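Long-range contacts in type III secretion system effector protein ExoU (Pseudomonas fluorescens, PDB 4QMK), which is a type III effector, probably a patatin-like phospholipase that localises to the plasma membrane by binding phosphatidylinositol 4,5-bisphosphate: residues Ala482-Ile487 with Gln532-Gln537; Lys525-Pro530 with Thr558-Glu563; Arg567-Lys572 with Gly606-Pro611. All blocks are in the same frame, centred on the assembly; numbering follows the deposited sequence.

Contact 1. Residues Ala482-Ile487 with Gln532-Gln537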
loop_
_atom_site.group_PDB
_atom_site.type_symbol
_atom_site.label_atom_id
_atom_site.label_comp_id
_atom_site.label_asym_id
_atom_site.label_seq_id
_atom_site.Cartn_x
_atom_site.Cartn_y
_atom_site.Cartn_z
ATOM N N ALA A 482 34.469 -5.121 6.507
ATOM C CA ALA A 482 34.417 -6.511 7.041
ATOM C C ALA A 482 33.078 -6.763 7.738
ATOM O O ALA A 482 32.517 -7.831 7.666
ATOM C CB ALA A 482 35.589 -6.787 8.014
ATOM N N LEU A 483 32.570 -5.776 8.425
ATOM C CA LEU A 483 31.292 -5.941 9.143
ATOM C C LEU A 483 30.194 -6.090 8.154
ATOM O O LEU A 483 29.344 -6.966 8.309
ATOM C CB LEU A 483 30.991 -4.751 10.056
ATOM C CG LEU A 483 29.711 -4.864 10.835
ATOM C CD1 LEU A 483 29.791 -6.085 11.725
ATOM C CD2 LEU A 483 29.475 -3.620 11.662
ATOM N N ASP A 484 30.167 -5.211 7.154
ATOM C CA ASP A 484 29.142 -5.311 6.118
ATOM C C ASP A 484 29.181 -6.705 5.475
ATOM O O ASP A 484 28.138 -7.330 5.263
ATOM C CB ASP A 484 29.332 -4.240 5.046
ATOM C CG ASP A 484 28.252 -4.286 3.987
ATOM O OD1 ASP A 484 27.078 -3.957 4.290
ATOM O OD2 ASP A 484 28.570 -4.653 2.856
ATOM N N THR A 485 30.388 -7.187 5.188
ATOM C CA THR A 485 30.551 -8.499 4.574
ATOM C C THR A 485 29.999 -9.604 5.446
ATOM O O THR A 485 29.310 -10.494 4.964
ATOM C CB THR A 485 32.023 -8.804 4.243
ATOM O OG1 THR A 485 32.428 -8.034 3.102
ATOM C CG2 THR A 485 32.215 -10.290 3.922
ATOM N N ALA A 486 30.307 -9.571 6.730
ATOM C CA ALA A 486 29.810 -10.610 7.614
ATOM C C ALA A 486 28.283 -10.649 7.660
ATOM O O ALA A 486 27.714 -11.705 7.812
ATOM C CB ALA A 486 30.391 -10.444 9.000
ATOM N N ILE A 487 27.626 -9.484 7.541
ATOM C CA ILE A 487 26.170 -9.401 7.523
ATOM C C ILE A 487 25.681 -10.041 6.226
ATOM O O ILE A 487 24.755 -10.838 6.254
ATOM C CB ILE A 487 25.642 -7.949 7.549
ATOM C CG1 ILE A 487 26.198 -7.105 8.708
ATOM C CG2 ILE A 487 24.129 -7.944 7.611
ATOM C CD1 ILE A 487 25.611 -7.418 10.064
ATOM N N GLN A 532 22.123 2.182 4.484
ATOM C CA GLN A 532 22.896 0.992 4.623
ATOM C C GLN A 532 22.036 -0.088 5.293
ATOM O O GLN A 532 21.862 -0.166 6.516
ATOM C CB GLN A 532 24.216 1.404 5.258
ATOM C CG GLN A 532 25.039 0.368 5.951
ATOM C CD GLN A 532 25.251 -0.929 5.216
ATOM O OE1 GLN A 532 24.323 -1.747 5.120
ATOM N NE2 GLN A 532 26.509 -1.208 4.865
ATOM N N ARG A 533 21.457 -0.900 4.425
ATOM C CA ARG A 533 20.509 -1.930 4.793
ATOM C C ARG A 533 21.066 -2.938 5.794
ATOM O O ARG A 533 20.459 -3.201 6.843
ATOM C CB ARG A 533 20.000 -2.612 3.503
ATOM C CG ARG A 533 18.848 -3.576 3.703
ATOM C CD ARG A 533 17.581 -2.816 4.101
ATOM N NE ARG A 533 16.617 -3.656 4.821
ATOM C CZ ARG A 533 16.617 -3.894 6.148
ATOM N NH1 ARG A 533 17.538 -3.374 6.964
ATOM N NH2 ARG A 533 15.673 -4.674 6.665
ATOM N N ASN A 534 22.248 -3.475 5.508
ATOM C CA ASN A 534 22.839 -4.462 6.377
ATOM C C ASN A 534 23.059 -3.910 7.781
ATOM O O ASN A 534 22.806 -4.616 8.756
ATOM C CB ASN A 534 24.169 -4.966 5.805
ATOM C CG ASN A 534 23.998 -5.772 4.572
ATOM O OD1 ASN A 534 22.903 -6.219 4.252
ATOM N ND2 ASN A 534 25.078 -5.941 3.839
ATOM N N PHE A 535 23.556 -2.670 7.863
ATOM C CA PHE A 535 23.746 -2.045 9.140
ATOM C C PHE A 535 22.415 -1.899 9.879
ATOM O O PHE A 535 22.333 -2.177 11.093
ATOM C CB PHE A 535 24.510 -0.707 9.070
ATOM C CG PHE A 535 25.965 -0.827 8.620
ATOM C CD1 PHE A 535 26.630 -2.069 8.572
ATOM C CD2 PHE A 535 26.704 0.307 8.354
ATOM C CE1 PHE A 535 27.965 -2.157 8.238
ATOM C CE2 PHE A 535 28.046 0.216 7.984
ATOM C CZ PHE A 535 28.682 -1.021 7.945
ATOM N N GLN A 536 21.372 -1.531 9.158
ATOM C CA GLN A 536 20.046 -1.408 9.764
ATOM C C GLN A 536 19.610 -2.735 10.392
ATOM O O GLN A 536 19.157 -2.754 11.524
ATOM C CB GLN A 536 19.015 -0.915 8.730
ATOM C CG GLN A 536 19.052 0.584 8.493
ATOM C CD GLN A 536 18.592 1.365 9.728
ATOM O OE1 GLN A 536 17.649 0.965 10.416
ATOM N NE2 GLN A 536 19.254 2.473 10.019
ATOM N N GLN A 537 19.747 -3.850 9.683
ATOM C CA GLN A 537 19.336 -5.145 10.285
ATOM C C GLN A 537 20.113 -5.402 11.568
ATOM O O GLN A 537 19.557 -5.893 12.556
ATOM C CB GLN A 537 19.641 -6.350 9.413
ATOM C CG GLN A 537 19.102 -6.381 8.018
ATOM C CD GLN A 537 19.585 -7.632 7.288
ATOM O OE1 GLN A 537 20.162 -7.541 6.192
ATOM N NE2 GLN A 537 19.400 -8.798 7.910
#
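A capped helix N-terminus meets the flank of a long helix here: Gln-532 and Asn-534, at the start of helix 533-544, both donate to Asp-484 on helix 464-491. The two short segments lie 9.4 Å apart at their axes and cross at 74°. Asp-484 CG stands anti to its backbone N, which carries the carboxylate across to the helix start. There OD1 takes two hydrogen bonds, one from Gln-532 NE2 at 2.9 Å and the other from Asn-534 ND2, also at 2.9 Å. Both donors stand well out of the carboxylate plane and come from opposite faces, so the oxygen is clasped between two amides. The Gln-532 bond is the straighter, at 165° against 147°. Gln-532 is the N-cap, its OE1 accepting from Phe-535 N at 3.0 Å. The Gln-532 side chain bends at chi2, and its NE2 lies over the centre of the Phe-535 ring. The edge of that ring faces Asp-484 N, while Leu-483 CD2 approaches CE1 obliquely at 4.0 Å. One turn further along helix 464-491, Ile-487 CG2 packs on Asn-534 CB at 3.5 Å, and the two side chains run past each other in opposite directions. Leu-538 and Leu-503 extend the apolar layer around Ile-487, and Leu-510 and Ala-506 cover Leu-483. One amide of Gln-532 thus does two jobs, its oxygen capping the helix and its nitrogen binding Asp-484. A carboxylate with two N-H donors beside a helix N-terminus would be expected to stay ionised.

Contact 2. Residues Lys525-Pro530 with Thr558-Glu563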
loop_
_atom_site.group_PDB
_atom_site.type_symbol
_atom_site.label_atom_id
_atom_site.label_comp_id
_atom_site.label_asym_id
_atom_site.label_seq_id
_atom_site.Cartn_x
_atom_site.Cartn_y
_atom_site.Cartn_z
ATOM N N LYS A 525 28.093 6.086 14.891
ATOM C CA LYS A 525 27.375 6.914 13.926
ATOM C C LYS A 525 27.479 6.288 12.577
ATOM O O LYS A 525 26.530 6.319 11.823
ATOM C CB LYS A 525 27.950 8.325 13.758
ATOM C CG LYS A 525 28.207 9.188 14.977
ATOM C CD LYS A 525 26.977 9.564 15.680
ATOM C CE LYS A 525 27.314 10.344 16.941
ATOM N NZ LYS A 525 27.868 11.663 16.600
ATOM N N ARG A 526 28.656 5.781 12.215
ATOM C CA ARG A 526 28.839 5.222 10.815
ATOM C C ARG A 526 27.969 4.037 10.593
ATOM O O ARG A 526 27.469 3.825 9.491
ATOM C CB ARG A 526 30.270 4.857 10.517
ATOM C CG ARG A 526 31.269 6.015 10.581
ATOM C CD ARG A 526 30.990 7.220 9.693
ATOM N NE ARG A 526 29.756 8.027 9.901
ATOM C CZ ARG A 526 29.585 9.019 10.778
ATOM N NH1 ARG A 526 28.435 9.707 10.764
ATOM N NH2 ARG A 526 30.523 9.327 11.679
ATOM N N LEU A 527 27.719 3.303 11.670
ATOM C CA LEU A 527 26.776 2.201 11.608
ATOM C C LEU A 527 25.359 2.671 11.349
ATOM O O LEU A 527 24.523 1.808 11.028
ATOM C CB LEU A 527 26.807 1.346 12.887
ATOM C CG LEU A 527 27.790 0.216 12.858
ATOM C CD1 LEU A 527 29.180 0.732 12.643
ATOM C CD2 LEU A 527 27.771 -0.537 14.153
ATOM N N ASN A 528 25.058 3.970 11.568
ATOM C CA ASN A 528 23.709 4.523 11.301
ATOM C C ASN A 528 23.609 5.187 9.904
ATOM O O ASN A 528 22.664 5.913 9.632
ATOM C CB ASN A 528 23.226 5.526 12.360
ATOM C CG ASN A 528 22.799 4.869 13.670
ATOM O OD1 ASN A 528 21.612 4.650 13.905
ATOM N ND2 ASN A 528 23.741 4.613 14.546
ATOM N N ALA A 529 24.594 4.944 9.048
ATOM C CA ALA A 529 24.605 5.543 7.668
ATOM C C ALA A 529 23.242 5.329 7.080
ATOM O O ALA A 529 22.714 4.250 7.114
ATOM C CB ALA A 529 25.664 4.893 6.808
ATOM N N PRO A 530 22.627 6.371 6.570
ATOM C CA PRO A 530 21.230 6.244 6.126
ATOM C C PRO A 530 20.770 5.079 5.235
ATOM O O PRO A 530 19.835 4.363 5.610
ATOM C CB PRO A 530 20.978 7.581 5.460
ATOM C CG PRO A 530 21.755 8.521 6.311
ATOM C CD PRO A 530 22.988 7.782 6.770
ATOM N N THR A 558 26.387 -1.116 21.020
ATOM C CA THR A 558 25.592 -0.476 22.048
ATOM C C THR A 558 25.459 1.008 21.736
ATOM O O THR A 558 24.410 1.613 21.943
ATOM C CB THR A 558 26.310 -0.605 23.405
ATOM O OG1 THR A 558 26.506 -1.987 23.667
ATOM C CG2 THR A 558 25.540 0.017 24.532
ATOM N N SER A 559 26.562 1.598 21.276
ATOM C CA SER A 559 26.623 3.017 21.008
ATOM C C SER A 559 25.784 3.385 19.819
ATOM O O SER A 559 25.067 4.402 19.855
ATOM C CB SER A 559 28.031 3.416 20.733
ATOM O OG SER A 559 28.181 4.802 20.734
ATOM N N ALA A 560 25.876 2.564 18.781
ATOM C CA ALA A 560 25.175 2.798 17.548
ATOM C C ALA A 560 23.685 2.646 17.792
ATOM O O ALA A 560 22.896 3.383 17.221
ATOM C CB ALA A 560 25.623 1.804 16.518
ATOM N N VAL A 561 23.318 1.733 18.702
ATOM C CA VAL A 561 21.921 1.484 19.058
ATOM C C VAL A 561 21.338 2.684 19.783
ATOM O O VAL A 561 20.201 3.060 19.523
ATOM C CB VAL A 561 21.785 0.224 19.936
ATOM C CG1 VAL A 561 20.448 0.132 20.661
ATOM C CG2 VAL A 561 21.993 -1.003 19.075
ATOM N N ALA A 562 22.099 3.244 20.727
ATOM C CA ALA A 562 21.700 4.462 21.423
ATOM C C ALA A 562 21.595 5.649 20.409
ATOM O O ALA A 562 20.703 6.474 20.495
ATOM C CB ALA A 562 22.684 4.786 22.530
ATOM N N GLU A 563 22.499 5.700 19.446
ATOM C CA GLU A 563 22.435 6.728 18.403
ATOM C C GLU A 563 21.182 6.544 17.513
ATOM O O GLU A 563 20.556 7.515 17.116
ATOM C CB GLU A 563 23.672 6.676 17.564
ATOM C CG GLU A 563 23.737 7.671 16.431
ATOM C CD GLU A 563 23.669 9.124 16.822
ATOM O OE1 GLU A 563 23.234 9.909 15.946
ATOM O OE2 GLU A 563 24.034 9.479 17.952
#
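Leu-527, Asn-528 and Ala-560 make the buried part of this contact, whereas Lys-525 and Glu-563 lie at its partly exposed side without a direct ionic bond. Leu-527 CB lies 3.8 Å from Ala-560 CB, and Leu-527 CD2 reaches the same methyl. Next to them Asn-528 ND2 donates to Ala-560 O at 3.1 Å. This bond is almost linear, 176°, and the acceptor lies in the plane of the amide. ND2 also bonds Gly-524 O, so one buried nitrogen ties two backbone carbonyls together. The donor belongs to the type I beta turn Arg-526 to Ala-529, and the acceptor lies on helix 555-585; the turn is thereby fastened to the side of the long helix. Glu-563 CG passes 3.6 Å from Asn-528 ND2, with its carboxylate turned nearly perpendicular to the amide. On the more exposed side Lys-525 CD and CE, its aliphatic carbons, lie against the carboxylate of Glu-563, with Lys-525 CD 3.5 Å from Glu-563 CD. Lys-525 NZ remains 4.6 Å from Glu-563 OE2, too far for a salt bridge. Glu-563 instead pairs through OE1 with Arg-567 NE, one helical turn further on.

Contact 3. Residues Arg567-Lys572 with Gly606-Pro611; sequences RDIGVK and GEATTP
Beside Ile-569, the residue that meets Ala-608 to Pro-611, Lys-572 N donates to Asp-568 O at 2.8 Å within helix 555-585. Across the interface itself the contact is made by apolar carbon against backbone. Ile-569 points its side chain at the chain linking helix 592-606 to helix 611-624, and each of its outer carbons meets a different part of it. CG1 is anti to the carbonyl carbon (chi1 -63°) and approaches Thr-609 O at 3.7 Å. CG2, anti to the backbone N, lies 3.5 Å from Ala-608 O, a little farther from Thr-610 O, and 4.2 Å from the Ala-608 methyl. Beyond CG1, CD1 comes to 4.0 Å from Pro-611 CD, at the first residue of the next helix. One branched side chain therefore follows four successive residues, touching mostly their backbone, while the side chains of Thr-609 and Thr-610 start out on the far side. Those threonines take part in starting helix 611-624: Thr-610 is its N-cap, with OG1 accepting from Glu-613 N, and Glu-613 OE1 in turn accepts from Thr-609 N. The cap closes the N-terminal end of helix 611-624, and Ile-569 packs on the linker that leads into it. Both sides belong to the region of the ExoU toxin C-terminal domain family. Phe-614 of helix 611-624 and Ile-649, near the modelled C-terminus, also touch Ile-569, so that helix 555-585 is joined here to the linker, to helix 611-624 and to the last modelled residues.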
loop_
_atom_site.group_PDB
_atom_site.type_symbol
_atom_site.label_atom_id
_atom_site.label_comp_id
_atom_site.label_asym_id
_atom_site.label_seq_id
_atom_site.Cartn_x
_atom_site.Cartn_y
_atom_site.Cartn_z
ATOM N N ARG A 567 18.126 9.274 17.018
ATOM C CA ARG A 567 17.639 9.731 15.722
ATOM C C ARG A 567 16.156 9.505 15.540
ATOM O O ARG A 567 15.460 10.380 14.971
ATOM C CB ARG A 567 18.387 9.069 14.599
ATOM C CG ARG A 567 19.729 9.726 14.386
ATOM C CD ARG A 567 20.563 9.135 13.250
ATOM N NE ARG A 567 21.966 9.520 13.475
ATOM C CZ ARG A 567 22.929 9.366 12.594
ATOM N NH1 ARG A 567 22.686 8.814 11.419
ATOM N NH2 ARG A 567 24.149 9.744 12.904
ATOM N N ASP A 568 15.677 8.353 16.049
ATOM C CA ASP A 568 14.293 8.032 15.964
ATOM C C ASP A 568 13.463 9.139 16.683
ATOM O O ASP A 568 12.581 9.690 16.096
ATOM C CB ASP A 568 14.008 6.651 16.524
ATOM C CG ASP A 568 14.444 5.511 15.575
ATOM O OD1 ASP A 568 14.660 5.754 14.366
ATOM O OD2 ASP A 568 14.567 4.328 16.023
ATOM N N ILE A 569 13.817 9.480 17.907
ATOM C CA ILE A 569 13.092 10.454 18.692
ATOM C C ILE A 569 13.118 11.742 17.977
ATOM O O ILE A 569 12.116 12.421 17.879
ATOM C CB ILE A 569 13.731 10.672 20.067
ATOM C CG1 ILE A 569 13.685 9.393 20.874
ATOM C CG2 ILE A 569 13.018 11.786 20.860
ATOM C CD1 ILE A 569 12.280 8.890 21.155
ATOM N N GLY A 570 14.264 12.075 17.431
ATOM C CA GLY A 570 14.381 13.280 16.598
ATOM C C GLY A 570 13.331 13.273 15.484
ATOM O O GLY A 570 12.676 14.242 15.266
ATOM N N VAL A 571 13.134 12.138 14.854
ATOM C CA VAL A 571 12.209 12.008 13.760
ATOM C C VAL A 571 10.771 12.046 14.274
ATOM O O VAL A 571 9.908 12.642 13.619
ATOM C CB VAL A 571 12.490 10.726 12.954
ATOM C CG1 VAL A 571 11.306 10.281 12.135
ATOM C CG2 VAL A 571 13.730 10.934 12.118
ATOM N N LYS A 572 10.504 11.450 15.434
ATOM C CA LYS A 572 9.154 11.549 15.963
ATOM C C LYS A 572 8.813 12.983 16.305
ATOM O O LYS A 572 7.678 13.387 16.177
ATOM C CB LYS A 572 8.919 10.651 17.154
ATOM C CG LYS A 572 8.582 9.237 16.756
ATOM C CD LYS A 572 8.285 8.349 17.954
ATOM C CE LYS A 572 8.001 6.925 17.501
ATOM N NZ LYS A 572 9.156 6.308 16.776
ATOM N N GLY A 606 13.074 19.895 19.859
ATOM C CA GLY A 606 14.287 19.863 19.095
ATOM C C GLY A 606 15.462 19.450 19.962
ATOM O O GLY A 606 16.512 19.164 19.460
ATOM N N GLU A 607 15.249 19.365 21.266
ATOM C CA GLU A 607 16.299 19.088 22.214
ATOM C C GLU A 607 16.186 17.657 22.767
ATOM O O GLU A 607 17.034 17.185 23.504
ATOM C CB GLU A 607 16.109 20.078 23.369
ATOM C CG GLU A 607 17.359 20.745 23.897
ATOM C CD GLU A 607 17.910 21.794 22.936
ATOM O OE1 GLU A 607 18.736 22.623 23.385
ATOM O OE2 GLU A 607 17.523 21.793 21.741
ATOM N N ALA A 608 15.125 16.978 22.391
ATOM C CA ALA A 608 14.797 15.696 22.953
ATOM C C ALA A 608 15.548 14.500 22.361
ATOM O O ALA A 608 15.513 14.276 21.146
ATOM C CB ALA A 608 13.335 15.472 22.752
ATOM N N THR A 609 16.163 13.692 23.222
ATOM C CA THR A 609 16.917 12.522 22.745
ATOM C C THR A 609 16.374 11.175 23.206
ATOM O O THR A 609 16.807 10.144 22.735
ATOM C CB THR A 609 18.375 12.626 23.162
ATOM O OG1 THR A 609 18.475 12.571 24.601
ATOM C CG2 THR A 609 18.960 13.935 22.640
ATOM N N THR A 610 15.393 11.184 24.081
ATOM C CA THR A 610 14.875 9.957 24.661
ATOM C C THR A 610 13.365 10.019 24.709
ATOM O O THR A 610 12.776 11.093 24.549
ATOM C CB THR A 610 15.332 9.825 26.125
ATOM O OG1 THR A 610 14.927 11.006 26.822
ATOM C CG2 THR A 610 16.850 9.696 26.225
ATOM N N PRO A 611 12.734 8.859 24.924
ATOM C CA PRO A 611 11.309 8.798 25.090
ATOM C C PRO A 611 10.854 9.653 26.299
ATOM O O PRO A 611 9.801 10.333 26.237
ATOM C CB PRO A 611 11.055 7.324 25.363
ATOM C CG PRO A 611 12.183 6.598 24.710
ATOM C CD PRO A 611 13.355 7.524 24.764
#

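In the fold
The three contacts form a row through the helical C-terminal part of the chain, with contact 2 lying about 12 Å from contact 1 and about 14 Å from contact 3, centre to centre. Contacts 1 and 2 alternate along the sequence and touch where Phe-535 CB meets Leu-527 O at 3.2 Å. Contacts 2 and 3 follow one another and share helix 555-585, with Arg-567 packing back on Lys-525 and Asn-528. Contacts 1 and 3, with centres about 24 Å apart, do not touch. Helix 555-585 therefore links the bundle containing helices 464-491 and 533-544 to helix 611-624 and the last modelled residues, within a region that may include the membrane-localising domain.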